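16S rRNA methyltransferase (Streptomyces sp. DSM 40477, PDB 3MQ2) methylates the N1 position of adenine 1408 in 16S rRNA, using S-adenosyl-L-methionine, and so confers resistance to aminoglycosides such as kanamycin and apramycin. Local coordinates at residues A[113-118]-A[136-141]. Numbering follows the deposited sequence.
Sequences RGVLGS and FLVALN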
loop_
_atom_site.group_PDB
_atom_site.type_symbol
_atom_site.label_atom_id
_atom_site.label_comp_id
_atom_site.label_asym_id
_atom_site.label_seq_id
_atom_site.Cartn_x
_atom_site.Cartn_y
_atom_site.Cartn_z
ATOM N N ARG A 113 1.156 9.709 -8.608
ATOM C CA ARG A 113 1.943 10.021 -9.786
ATOM C C ARG A 113 2.931 8.883 -10.038
ATOM O O ARG A 113 3.133 8.447 -11.179
ATOM C CB ARG A 113 2.666 11.357 -9.600
ATOM C CG ARG A 113 3.359 11.853 -10.855
ATOM C CD ARG A 113 3.910 13.263 -10.671
ATOM N NE ARG A 113 5.113 13.290 -9.839
ATOM C CZ ARG A 113 5.137 13.692 -8.573
ATOM N NH1 ARG A 113 4.022 14.105 -7.982
ATOM N NH2 ARG A 113 6.277 13.684 -7.894
ATOM N N GLY A 114 3.516 8.378 -8.957
ATOM C CA GLY A 114 4.489 7.302 -9.040
ATOM C C GLY A 114 3.931 6.014 -9.623
ATOM O O GLY A 114 4.570 5.378 -10.472
ATOM N N VAL A 115 2.741 5.614 -9.177
ATOM C CA VAL A 115 2.172 4.355 -9.655
ATOM C C VAL A 115 1.553 4.438 -11.045
ATOM O O VAL A 115 1.125 3.420 -11.587
ATOM C CB VAL A 115 1.205 3.692 -8.647
ATOM C CG1 VAL A 115 1.949 3.374 -7.357
ATOM C CG2 VAL A 115 -0.026 4.559 -8.396
ATOM N N LEU A 116 1.531 5.634 -11.633
ATOM C CA LEU A 116 1.171 5.767 -13.048
ATOM C C LEU A 116 2.387 5.520 -13.938
ATOM O O LEU A 116 2.255 5.272 -15.139
ATOM C CB LEU A 116 0.549 7.133 -13.345
ATOM C CG LEU A 116 -0.799 7.343 -12.644
ATOM C CD1 LEU A 116 -1.372 8.725 -12.926
ATOM C CD2 LEU A 116 -1.783 6.256 -13.033
ATOM N N GLY A 117 3.567 5.595 -13.338
ATOM C CA GLY A 117 4.789 5.164 -13.994
ATOM C C GLY A 117 5.278 5.972 -15.181
ATOM O O GLY A 117 5.977 5.428 -16.041
ATOM N N SER A 118 4.938 7.258 -15.238
ATOM C CA SER A 118 5.468 8.112 -16.301
ATOM C C SER A 118 6.980 8.191 -16.142
ATOM O O SER A 118 7.725 8.252 -17.122
ATOM C CB SER A 118 4.829 9.502 -16.271
ATOM O OG SER A 118 4.931 10.092 -14.986
ATOM N N PHE A 136 1.825 -7.941 -5.918
ATOM C CA PHE A 136 1.429 -6.553 -5.654
ATOM C C PHE A 136 -0.031 -6.313 -5.988
ATOM O O PHE A 136 -0.607 -6.987 -6.851
ATOM C CB PHE A 136 2.316 -5.534 -6.385
ATOM C CG PHE A 136 2.100 -5.461 -7.880
ATOM C CD1 PHE A 136 1.043 -4.733 -8.422
ATOM C CD2 PHE A 136 2.992 -6.084 -8.743
ATOM C CE1 PHE A 136 0.877 -4.650 -9.805
ATOM C CE2 PHE A 136 2.835 -6.006 -10.112
ATOM C CZ PHE A 136 1.779 -5.288 -10.650
ATOM N N LEU A 137 -0.607 -5.342 -5.286
ATOM C CA LEU A 137 -1.934 -4.827 -5.556
ATOM C C LEU A 137 -1.844 -3.312 -5.519
ATOM O O LEU A 137 -1.465 -2.732 -4.493
ATOM C CB LEU A 137 -2.908 -5.298 -4.485
ATOM C CG LEU A 137 -4.228 -4.541 -4.391
ATOM C CD1 LEU A 137 -5.027 -4.654 -5.687
ATOM C CD2 LEU A 137 -5.014 -5.083 -3.224
ATOM N N VAL A 138 -2.165 -2.673 -6.638
ATOM C CA VAL A 138 -2.330 -1.225 -6.667
ATOM C C VAL A 138 -3.799 -0.967 -6.934
ATOM O O VAL A 138 -4.325 -1.373 -7.970
ATOM C CB VAL A 138 -1.498 -0.553 -7.775
ATOM C CG1 VAL A 138 -1.821 0.936 -7.838
ATOM C CG2 VAL A 138 0.001 -0.760 -7.542
ATOM N N ALA A 139 -4.479 -0.319 -5.997
ATOM C CA ALA A 139 -5.905 -0.087 -6.185
ATOM C C ALA A 139 -6.080 1.391 -6.458
ATOM O O ALA A 139 -5.954 2.223 -5.553
ATOM C CB ALA A 139 -6.683 -0.513 -4.969
ATOM N N LEU A 140 -6.326 1.723 -7.720
ATOM C CA LEU A 140 -6.427 3.123 -8.110
ATOM C C LEU A 140 -7.805 3.668 -7.779
ATOM O O LEU A 140 -8.813 3.061 -8.118
ATOM C CB LEU A 140 -6.185 3.283 -9.607
ATOM C CG LEU A 140 -4.797 2.948 -10.132
ATOM C CD1 LEU A 140 -4.761 3.170 -11.634
ATOM C CD2 LEU A 140 -3.723 3.789 -9.428
ATOM N N ASN A 141 -7.834 4.815 -7.105
ATOM C CA ASN A 141 -9.078 5.547 -6.901
ATOM C C ASN A 141 -9.352 6.337 -8.168
ATOM O O ASN A 141 -8.655 7.314 -8.464
ATOM C CB ASN A 141 -8.923 6.497 -5.713
ATOM C CG ASN A 141 -10.199 7.269 -5.403
ATOM O OD1 ASN A 141 -11.147 7.282 -6.189
ATOM N ND2 ASN A 141 -10.214 7.937 -4.247
#
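Val138 and Leu140 meet Val115, which extends toward the strand from helix 109-116. The contact is small, apolar and buried. Along 136-141, every second side chain faces the helix side of the sheet. Phe136 stays on that face but turns to Tyr171 of helix 160-173, and its ring also meets that of Trp176. Val138 is the first to reach Val115. Its CG1 lies anti to the backbone N (chi1 174°), and this methyl lies 4.1 Å from Val115 CG2. Ala139 points to the other face, where it touches Leu105 and Val209. Leu140 comes next and offers a single branch: its CD2 is 3.9 Å from the same Val115 CG2. One valine methyl therefore touches both strand residues. The valine and its two partners come from opposing directions and overlap at their flanks. CD1 continues the extended leucine chain (chi2 180°), which leaves CD2 as the side branch that reaches the valine. Val115 also touches Pro107, a residue probably in contact with S-adenosyl-L-methionine, but the bound S-adenosyl-L-homocysteine is about 9 Å from its side chain. The contact is thus core packing beside the cofactor pocket. Gly117, with positive phi, is the first residue to leave helical backbone angles. Arg170 and Tyr171 of helix 160-173 hydrogen-bond to the carbonyl oxygens of Leu116 and Val115. Helix 109-116 follows strand 99-105, the parallel neighbour of 134-141 in this Rossmann-like methyltransferase sheet, and antiparallel strand 209-216 flanks 134-141 on its other edge.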